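Local coordinates for protein probable tRNA pseudouridine synthase D (Methanosarcina mazei, PDB 1Z2Z) that probably converts uridine-13 of transfer RNAs to pseudouridine, as a member of the TruD family of tRNA pseudouridine synthases, at residues T213-R217 with T232-L237; R179-V185 with L200-F206; T157-L161 with V392-F396. Residue numbers count along the deposited sequence, not the author numbering.

Contact 1 of 3, residues T213-R217 with T232-L237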
loop_
_atom_site.group_PDB
_atom_site.type_symbol
_atom_site.label_atom_id
_atom_site.label_comp_id
_atom_site.label_asym_id
_atom_site.label_seq_id
_atom_site.Cartn_x
_atom_site.Cartn_y
_atom_site.Cartn_z
ATOM N N THR A 213 15.874 -2.821 20.099
ATOM C CA THR A 213 16.148 -3.564 18.876
ATOM C C THR A 213 16.899 -2.604 17.954
ATOM O O THR A 213 17.765 -3.006 17.181
ATOM C CB THR A 213 14.845 -4.017 18.189
ATOM O OG1 THR A 213 14.150 -2.873 17.680
ATOM C CG2 THR A 213 13.949 -4.742 19.182
ATOM N N LYS A 214 16.561 -1.323 18.052
ATOM C CA LYS A 214 17.216 -0.301 17.251
ATOM C C LYS A 214 18.716 -0.357 17.532
ATOM O O LYS A 214 19.524 -0.051 16.661
ATOM C CB LYS A 214 16.678 1.089 17.616
ATOM C CG LYS A 214 17.252 2.240 16.791
ATOM C CD LYS A 214 17.207 3.565 17.553
ATOM C CE LYS A 214 15.797 3.947 17.992
ATOM N NZ LYS A 214 15.833 5.064 18.987
ATOM N N ASN A 215 19.085 -0.747 18.750
ATOM C CA ASN A 215 20.497 -0.834 19.118
ATOM C C ASN A 215 21.095 -2.209 18.832
ATOM O O ASN A 215 22.309 -2.399 18.916
ATOM C CB ASN A 215 20.694 -0.465 20.597
ATOM C CG ASN A 215 20.890 1.032 20.806
ATOM O OD1 ASN A 215 20.006 1.833 20.502
ATOM N ND2 ASN A 215 22.059 1.413 21.318
ATOM N N ALA A 216 20.241 -3.165 18.494
ATOM C CA ALA A 216 20.707 -4.505 18.175
ATOM C C ALA A 216 21.261 -4.502 16.751
ATOM O O ALA A 216 22.325 -5.062 16.494
ATOM C CB ALA A 216 19.565 -5.495 18.290
ATOM N N ARG A 217 20.525 -3.864 15.838
ATOM C CA ARG A 217 20.909 -3.752 14.429
ATOM C C ARG A 217 22.115 -2.844 14.301
ATOM O O ARG A 217 23.055 -3.135 13.566
ATOM C CB ARG A 217 19.759 -3.171 13.597
ATOM C CG ARG A 217 18.524 -4.056 13.511
ATOM C CD ARG A 217 17.423 -3.373 12.720
ATOM N NE ARG A 217 16.159 -4.108 12.774
ATOM C CZ ARG A 217 15.890 -5.205 12.073
ATOM N NH1 ARG A 217 16.798 -5.709 11.246
ATOM N NH2 ARG A 217 14.713 -5.802 12.200
ATOM N N THR A 232 21.277 -11.206 20.464
ATOM C CA THR A 232 20.554 -9.995 20.871
ATOM C C THR A 232 19.203 -9.808 20.147
ATOM O O THR A 232 18.220 -9.374 20.750
ATOM C CB THR A 232 21.463 -8.716 20.670
ATOM O OG1 THR A 232 20.788 -7.549 21.161
ATOM C CG2 THR A 232 21.811 -8.507 19.195
ATOM N N TYR A 233 19.158 -10.157 18.864
ATOM C CA TYR A 233 17.941 -10.016 18.071
ATOM C C TYR A 233 16.766 -10.831 18.609
ATOM O O TYR A 233 16.857 -12.055 18.774
ATOM C CB TYR A 233 18.198 -10.411 16.614
ATOM C CG TYR A 233 18.858 -9.354 15.741
ATOM C CD1 TYR A 233 20.079 -8.776 16.099
ATOM C CD2 TYR A 233 18.292 -8.990 14.517
ATOM C CE1 TYR A 233 20.726 -7.870 15.251
ATOM C CE2 TYR A 233 18.926 -8.088 13.660
ATOM C CZ TYR A 233 20.143 -7.535 14.030
ATOM O OH TYR A 233 20.795 -6.683 13.167
ATOM N N PRO A 234 15.636 -10.154 18.885
ATOM C CA PRO A 234 14.460 -10.852 19.403
ATOM C C PRO A 234 13.942 -11.852 18.377
ATOM O O PRO A 234 14.021 -11.618 17.166
ATOM C CB PRO A 234 13.483 -9.713 19.683
ATOM C CG PRO A 234 13.828 -8.717 18.628
ATOM C CD PRO A 234 15.339 -8.732 18.639
ATOM N N LEU A 235 13.426 -12.973 18.881
ATOM C CA LEU A 235 12.889 -14.057 18.054
ATOM C C LEU A 235 11.843 -13.542 17.074
ATOM O O LEU A 235 11.532 -14.196 16.080
ATOM C CB LEU A 235 12.269 -15.132 18.952
ATOM C CG LEU A 235 13.201 -15.830 19.942
ATOM C CD1 LEU A 235 12.377 -16.481 21.043
ATOM C CD2 LEU A 235 14.055 -16.852 19.216
ATOM N N ARG A 236 11.303 -12.368 17.375
ATOM C CA ARG A 236 10.300 -11.736 16.536
ATOM C C ARG A 236 10.793 -11.614 15.094
ATOM O O ARG A 236 10.008 -11.738 14.153
ATOM C CB ARG A 236 9.961 -10.356 17.102
ATOM C CG ARG A 236 9.118 -9.480 16.197
ATOM C CD ARG A 236 8.619 -8.264 16.953
ATOM N NE ARG A 236 9.706 -7.480 17.540
ATOM C CZ ARG A 236 10.454 -6.605 16.870
ATOM N NH1 ARG A 236 10.237 -6.391 15.579
ATOM N NH2 ARG A 236 11.421 -5.942 17.493
ATOM N N LEU A 237 12.098 -11.386 14.935
ATOM C CA LEU A 237 12.733 -11.230 13.618
ATOM C C LEU A 237 13.343 -12.537 13.110
ATOM O O LEU A 237 14.560 -12.723 13.139
ATOM C CB LEU A 237 13.824 -10.157 13.691
ATOM C CG LEU A 237 13.373 -8.796 14.211
ATOM C CD1 LEU A 237 14.571 -7.904 14.476
ATOM C CD2 LEU A 237 12.427 -8.173 13.202
#

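Contact 2 of 3, residues R179-V185 with L200-F206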
loop_
_atom_site.group_PDB
_atom_site.type_symbol
_atom_site.label_atom_id
_atom_site.label_comp_id
_atom_site.label_asym_id
_atom_site.label_seq_id
_atom_site.Cartn_x
_atom_site.Cartn_y
_atom_site.Cartn_z
ATOM N N ARG A 179 9.961 -0.978 8.981
ATOM C CA ARG A 179 11.176 -0.366 8.487
ATOM C C ARG A 179 11.177 -0.446 6.968
ATOM O O ARG A 179 11.293 -1.530 6.396
ATOM C CB ARG A 179 12.370 -1.109 9.062
ATOM C CG ARG A 179 13.691 -0.544 8.667
ATOM C CD ARG A 179 14.773 -1.420 9.226
ATOM N NE ARG A 179 14.659 -2.771 8.695
ATOM C CZ ARG A 179 15.526 -3.744 8.940
ATOM N NH1 ARG A 179 16.572 -3.514 9.719
ATOM N NH2 ARG A 179 15.356 -4.941 8.388
ATOM N N PRO A 180 11.023 0.705 6.293
ATOM C CA PRO A 180 11.007 0.760 4.827
ATOM C C PRO A 180 12.406 0.644 4.233
ATOM O O PRO A 180 13.044 1.648 3.940
ATOM C CB PRO A 180 10.371 2.117 4.548
ATOM C CG PRO A 180 10.897 2.954 5.676
ATOM C CD PRO A 180 10.729 2.031 6.870
ATOM N N VAL A 181 12.874 -0.587 4.052
ATOM C CA VAL A 181 14.207 -0.827 3.507
ATOM C C VAL A 181 14.194 -1.673 2.237
ATOM O O VAL A 181 15.224 -1.855 1.589
ATOM C CB VAL A 181 15.106 -1.534 4.539
ATOM C CG1 VAL A 181 15.563 -0.557 5.581
ATOM C CG2 VAL A 181 14.344 -2.668 5.183
ATOM N N THR A 182 13.031 -2.195 1.878
ATOM C CA THR A 182 12.946 -3.024 0.691
ATOM C C THR A 182 13.665 -2.368 -0.487
ATOM O O THR A 182 14.701 -2.865 -0.933
ATOM C CB THR A 182 11.484 -3.318 0.349
ATOM O OG1 THR A 182 10.765 -2.090 0.179
ATOM C CG2 THR A 182 10.850 -4.108 1.480
ATOM N N HIS A 183 13.135 -1.240 -0.956
ATOM C CA HIS A 183 13.721 -0.495 -2.070
ATOM C C HIS A 183 15.204 -0.241 -1.868
ATOM O O HIS A 183 15.973 -0.186 -2.827
ATOM C CB HIS A 183 12.992 0.843 -2.263
ATOM C CG HIS A 183 13.184 1.822 -1.140
ATOM N ND1 HIS A 183 14.070 2.875 -1.213
ATOM C CD2 HIS A 183 12.558 1.942 0.055
ATOM C CE1 HIS A 183 13.978 3.605 -0.115
ATOM N NE2 HIS A 183 13.067 3.060 0.670
ATOM N N LEU A 184 15.607 -0.083 -0.618
ATOM C CA LEU A 184 17.008 0.162 -0.315
ATOM C C LEU A 184 17.823 -1.098 -0.555
ATOM O O LEU A 184 19.006 -1.026 -0.874
ATOM C CB LEU A 184 17.161 0.605 1.141
ATOM C CG LEU A 184 16.445 1.908 1.521
ATOM C CD1 LEU A 184 16.496 2.088 3.029
ATOM C CD2 LEU A 184 17.099 3.083 0.809
ATOM N N VAL A 185 17.185 -2.251 -0.408
ATOM C CA VAL A 185 17.865 -3.520 -0.605
ATOM C C VAL A 185 17.845 -3.908 -2.080
ATOM O O VAL A 185 18.833 -4.412 -2.615
ATOM C CB VAL A 185 17.198 -4.624 0.239
ATOM C CG1 VAL A 185 17.896 -5.954 0.022
ATOM C CG2 VAL A 185 17.246 -4.237 1.706
ATOM N N LEU A 200 21.703 -4.110 4.909
ATOM C CA LEU A 200 20.585 -3.184 5.027
ATOM C C LEU A 200 19.343 -3.859 5.598
ATOM O O LEU A 200 18.472 -3.193 6.154
ATOM C CB LEU A 200 20.244 -2.586 3.659
ATOM C CG LEU A 200 21.213 -1.572 3.044
ATOM C CD1 LEU A 200 20.805 -1.276 1.610
ATOM C CD2 LEU A 200 21.217 -0.300 3.875
ATOM N N TYR A 201 19.261 -5.180 5.455
ATOM C CA TYR A 201 18.113 -5.942 5.945
ATOM C C TYR A 201 18.427 -6.568 7.298
ATOM O O TYR A 201 17.604 -6.556 8.211
ATOM C CB TYR A 201 17.742 -7.041 4.938
ATOM C CG TYR A 201 16.438 -7.749 5.242
ATOM C CD1 TYR A 201 15.215 -7.182 4.891
ATOM C CD2 TYR A 201 16.427 -8.960 5.928
ATOM C CE1 TYR A 201 14.011 -7.803 5.221
ATOM C CE2 TYR A 201 15.229 -9.584 6.265
ATOM C CZ TYR A 201 14.025 -8.999 5.912
ATOM O OH TYR A 201 12.843 -9.595 6.284
ATOM N N ILE A 202 19.625 -7.120 7.424
ATOM C CA ILE A 202 20.033 -7.739 8.673
ATOM C C ILE A 202 20.123 -6.681 9.775
ATOM O O ILE A 202 19.558 -6.854 10.857
ATOM C CB ILE A 202 21.392 -8.426 8.507
ATOM C CG1 ILE A 202 21.271 -9.533 7.451
ATOM C CG2 ILE A 202 21.868 -8.952 9.852
ATOM C CD1 ILE A 202 22.593 -10.090 6.960
ATOM N N ALA A 203 20.831 -5.590 9.477
ATOM C CA ALA A 203 21.023 -4.473 10.400
ATOM C C ALA A 203 20.237 -3.245 9.925
ATOM O O ALA A 203 19.104 -3.373 9.470
ATOM C CB ALA A 203 22.508 -4.139 10.506
ATOM N N GLU A 204 20.833 -2.061 10.034
ATOM C CA GLU A 204 20.173 -0.823 9.605
ATOM C C GLU A 204 18.940 -0.485 10.432
ATOM O O GLU A 204 17.816 -0.806 10.049
ATOM C CB GLU A 204 19.752 -0.906 8.140
ATOM C CG GLU A 204 19.066 0.365 7.657
ATOM C CD GLU A 204 20.031 1.351 7.023
ATOM O OE1 GLU A 204 21.179 1.477 7.508
ATOM O OE2 GLU A 204 19.625 2.004 6.041
ATOM N N PRO A 205 19.136 0.203 11.564
ATOM C CA PRO A 205 18.059 0.601 12.473
ATOM C C PRO A 205 17.249 1.802 11.994
ATOM O O PRO A 205 17.757 2.652 11.269
ATOM C CB PRO A 205 18.813 0.907 13.752
ATOM C CG PRO A 205 20.057 1.556 13.223
ATOM C CD PRO A 205 20.446 0.627 12.094
ATOM N N PHE A 206 15.986 1.867 12.406
ATOM C CA PHE A 206 15.118 2.979 12.039
ATOM C C PHE A 206 14.499 3.633 13.273
ATOM O O PHE A 206 14.247 2.969 14.280
ATOM C CB PHE A 206 14.008 2.519 11.086
ATOM C CG PHE A 206 14.407 2.535 9.632
ATOM C CD1 PHE A 206 13.452 2.759 8.646
ATOM C CD2 PHE A 206 15.733 2.321 9.247
ATOM C CE1 PHE A 206 13.806 2.779 7.304
ATOM C CE2 PHE A 206 16.099 2.337 7.904
ATOM C CZ PHE A 206 15.133 2.567 6.930
#

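Contact 3 of 3, residues T157-L161 with V392-F396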
loop_
_atom_site.group_PDB
_atom_site.type_symbol
_atom_site.label_atom_id
_atom_site.label_comp_id
_atom_site.label_asym_id
_atom_site.label_seq_id
_atom_site.Cartn_x
_atom_site.Cartn_y
_atom_site.Cartn_z
ATOM N N THR A 157 -10.473 18.994 -3.847
ATOM C CA THR A 157 -11.396 18.031 -4.455
ATOM C C THR A 157 -11.472 18.288 -5.963
ATOM O O THR A 157 -11.183 17.403 -6.765
ATOM C CB THR A 157 -12.822 18.183 -3.860
ATOM O OG1 THR A 157 -12.783 17.946 -2.449
ATOM C CG2 THR A 157 -13.784 17.210 -4.514
ATOM N N ASP A 158 -11.864 19.509 -6.333
ATOM C CA ASP A 158 -11.979 19.909 -7.733
ATOM C C ASP A 158 -10.804 19.436 -8.578
ATOM O O ASP A 158 -10.993 18.771 -9.598
ATOM C CB ASP A 158 -12.090 21.431 -7.873
ATOM C CG ASP A 158 -11.474 21.943 -9.181
ATOM O OD1 ASP A 158 -10.232 22.111 -9.245
ATOM O OD2 ASP A 158 -12.225 22.164 -10.157
ATOM N N GLU A 159 -9.589 19.795 -8.174
ATOM C CA GLU A 159 -8.426 19.383 -8.943
ATOM C C GLU A 159 -8.413 17.881 -9.053
ATOM O O GLU A 159 -8.096 17.330 -10.107
ATOM C CB GLU A 159 -7.130 19.880 -8.300
ATOM C CG GLU A 159 -6.822 21.328 -8.636
ATOM C CD GLU A 159 -5.545 21.832 -8.001
ATOM O OE1 GLU A 159 -4.471 21.240 -8.239
ATOM O OE2 GLU A 159 -5.612 22.833 -7.257
ATOM N N ILE A 160 -8.784 17.215 -7.966
ATOM C CA ILE A 160 -8.806 15.760 -7.952
ATOM C C ILE A 160 -9.831 15.225 -8.937
ATOM O O ILE A 160 -9.514 14.417 -9.810
ATOM C CB ILE A 160 -9.123 15.233 -6.549
ATOM C CG1 ILE A 160 -7.924 15.473 -5.633
ATOM C CG2 ILE A 160 -9.444 13.758 -6.611
ATOM C CD1 ILE A 160 -8.131 14.996 -4.222
ATOM N N LEU A 161 -11.061 15.694 -8.796
ATOM C CA LEU A 161 -12.132 15.262 -9.672
ATOM C C LEU A 161 -11.732 15.467 -11.127
ATOM O O LEU A 161 -12.041 14.640 -11.984
ATOM C CB LEU A 161 -13.408 16.043 -9.348
ATOM C CG LEU A 161 -14.660 15.234 -8.974
ATOM C CD1 LEU A 161 -14.330 14.134 -7.961
ATOM C CD2 LEU A 161 -15.705 16.182 -8.412
ATOM N N VAL A 392 -10.763 7.867 -7.833
ATOM C CA VAL A 392 -11.310 8.289 -6.542
ATOM C C VAL A 392 -12.206 9.512 -6.717
ATOM O O VAL A 392 -11.830 10.475 -7.377
ATOM C CB VAL A 392 -10.193 8.658 -5.518
ATOM C CG1 VAL A 392 -9.542 7.409 -4.973
ATOM C CG2 VAL A 392 -9.142 9.520 -6.173
ATOM N N LYS A 393 -13.393 9.468 -6.130
ATOM C CA LYS A 393 -14.326 10.586 -6.212
ATOM C C LYS A 393 -14.844 10.891 -4.811
ATOM O O LYS A 393 -15.999 10.614 -4.488
ATOM C CB LYS A 393 -15.490 10.232 -7.141
ATOM C CG LYS A 393 -16.490 11.354 -7.330
ATOM C CD LYS A 393 -17.424 11.070 -8.486
ATOM C CE LYS A 393 -18.259 12.293 -8.755
ATOM N NZ LYS A 393 -17.355 13.480 -8.763
ATOM N N PRO A 394 -13.986 11.478 -3.963
ATOM C CA PRO A 394 -14.315 11.829 -2.579
ATOM C C PRO A 394 -15.412 12.862 -2.386
ATOM O O PRO A 394 -15.768 13.585 -3.314
ATOM C CB PRO A 394 -12.972 12.284 -2.011
ATOM C CG PRO A 394 -12.285 12.862 -3.199
ATOM C CD PRO A 394 -12.605 11.874 -4.288
ATOM N N LYS A 395 -15.947 12.900 -1.167
ATOM C CA LYS A 395 -17.008 13.826 -0.771
ATOM C C LYS A 395 -16.616 14.414 0.590
ATOM O O LYS A 395 -16.712 13.742 1.614
ATOM C CB LYS A 395 -18.339 13.073 -0.662
ATOM C CG LYS A 395 -18.810 12.454 -1.977
ATOM C CD LYS A 395 -19.969 11.463 -1.788
ATOM C CE LYS A 395 -19.497 10.137 -1.177
ATOM N NZ LYS A 395 -20.587 9.118 -1.024
ATOM N N PHE A 396 -16.172 15.669 0.591
ATOM C CA PHE A 396 -15.740 16.329 1.820
ATOM C C PHE A 396 -16.879 16.945 2.625
ATOM O O PHE A 396 -17.999 17.106 2.138
ATOM C CB PHE A 396 -14.688 17.395 1.493
ATOM C CG PHE A 396 -15.202 18.499 0.622
ATOM C CD1 PHE A 396 -15.832 19.605 1.182
ATOM C CD2 PHE A 396 -15.104 18.410 -0.764
ATOM C CE1 PHE A 396 -16.366 20.605 0.378
ATOM C CE2 PHE A 396 -15.634 19.401 -1.577
ATOM C CZ PHE A 396 -16.266 20.504 -1.007
#

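Contact 1 of 3, residues T213-R217 with T232-L237
Y233 lays its ring against A216 and R217 of helix 213-223. Y233 CD1 is 4.0 Å from A216 CB, and Y233 CE1 is 3.5 Å from the carbonyl oxygen A216 O. The phenol end runs on along R217: Y233 OH is 3.2 Å from R217 CA and 3.5 Å from R217 CG. Y233 CE2 also lies over one face of the R217 guanidinium. The hydroxyl itself is hydrogen-bonded to the backbone oxygen of I202, at the end of helix 194-202.

The R217 side chain starts sideways, but its end comes close to L237. There R217 NH2 comes within 3.1 Å of L237 CD1. Its charge is met outside the two segments, by salt bridges to E240 and E209. T232 adds a contact to A216, T232 OG1 lying 3.7 Å from A216 CB. T213 CG2 touches P234 CG at 4.0 Å and R236 NH2 at 3.3 Å. The methyl lies near the plane of the R236 guanidinium, at its edge.

The backbones are closest at A216 and T232, with CA atoms 6.1 Å apart. Three consecutive helices, 213-223, 226-232 and 238-249, meet here: the loop between the last two packs on the beginning of the first. L237 is the N-cap residue of the last helix. The two segments share no hydrogen bonds or salt bridges. Their fit therefore rests on van der Waals packing, while the polar ends of Y233 and R217 tie the contact to its surroundings.

Contact 2 of 3, residues R179-V185 with L200-F206
The two segments run antiparallel, each partly helix and partly loop. CA atoms are 6.3 Å apart at R179 and F206, 6.9 Å at V181 and Y201, and 6.3 Å at V185 and L200. V181 is the N-cap of helix 182-191, and A203 is the first residue to leave helix 194-202. P180 is the centre of an inverse gamma turn just before the first helix. Helices 182-191 and 194-202 follow each other after a short link, and the loop before the first meets the loop after the second.

R179 reaches across to the C-terminal end of helix 194-202. R179 NH2 donates to Y201 O at 2.8 Å and R179 NH1 to E204 O at 3.0 Å. The guanidinium thus bridges the last turn of helix 194-202 and the loop that follows it. Nearer the backbone, R179 CG sits over the F206 ring in a CH-pi contact, 3.3 Å from the centroid. V181 CG1 meets F206 CZ at 3.4 Å, and L184 CD1 lies at the ring edge, 4.2 Å from F206 CZ. Between the helices, V185 CG2 packs on L200 CB at 3.9 Å, and L184 CB lies 4.1 Å from L200 CD1. Outside the two segments, Y201 meets F269 of helix 263-287 edge-to-face.

Contact 3 of 3, residues T157-L161 with V392-F396
V392 comes first, just past strand 389-391. V392 CG2 meets I160 CG2 at 4.3 Å, and the carbonyl oxygen V392 O is 4.1 Å from I160 CG2. K393 follows. K393 CA is 6.2 Å from L161 CA, the closer of the two backbone approaches. The side chain starts sideways but its end turns in, and K393 NZ reaches 3.2 Å from L161 CD2. P394 sets its ring by I160, with P394 CD 4.4 Å from I160 CG2, while P394 O is 4.3 Å from T157 CG2. K395 points away from the helix. F396 points back toward it, and F396 CD2 lies 2.9 Å from T157 OG1, a very short approach. That hydroxyl is hydrogen-bonded to L153 O, one turn back, and to the hydroxyl of Y429.

The contact is packing of an extended connection along a helix, with no hydrogen bonds between the two. F396 continues along helix 146-163 to E150, L153 and K154. The backbone of K395 pairs with E413 of strand 408-417, and P394 touches F414 of that strand. I160 and P394 both touch Y429. The segment 392-396 thus runs between helix 146-163 and strand 408-417, with helix 423-430 beside it.

In the fold
Contacts 1 and 2 lie next to each other in one largely helical part of the chain. Their centres are 13 Å apart, and they touch: Y233 OH is 2.6 Å from I202 O, a probable hydrogen bond. R217 NH1 and R179 NH1 are 2.7 Å apart, two like charges. E240 makes a salt bridge with R217 and a long, weak ion pair with R179. Along the chain contact 2 closes before contact 1 opens. Contact 3 is on the opposite side of the chain's centre. Its centre is 43 Å from that of contact 1 and 35 Å from that of contact 2. It joins segments before and after that region. All three lie away from the predicted nucleophile, D86.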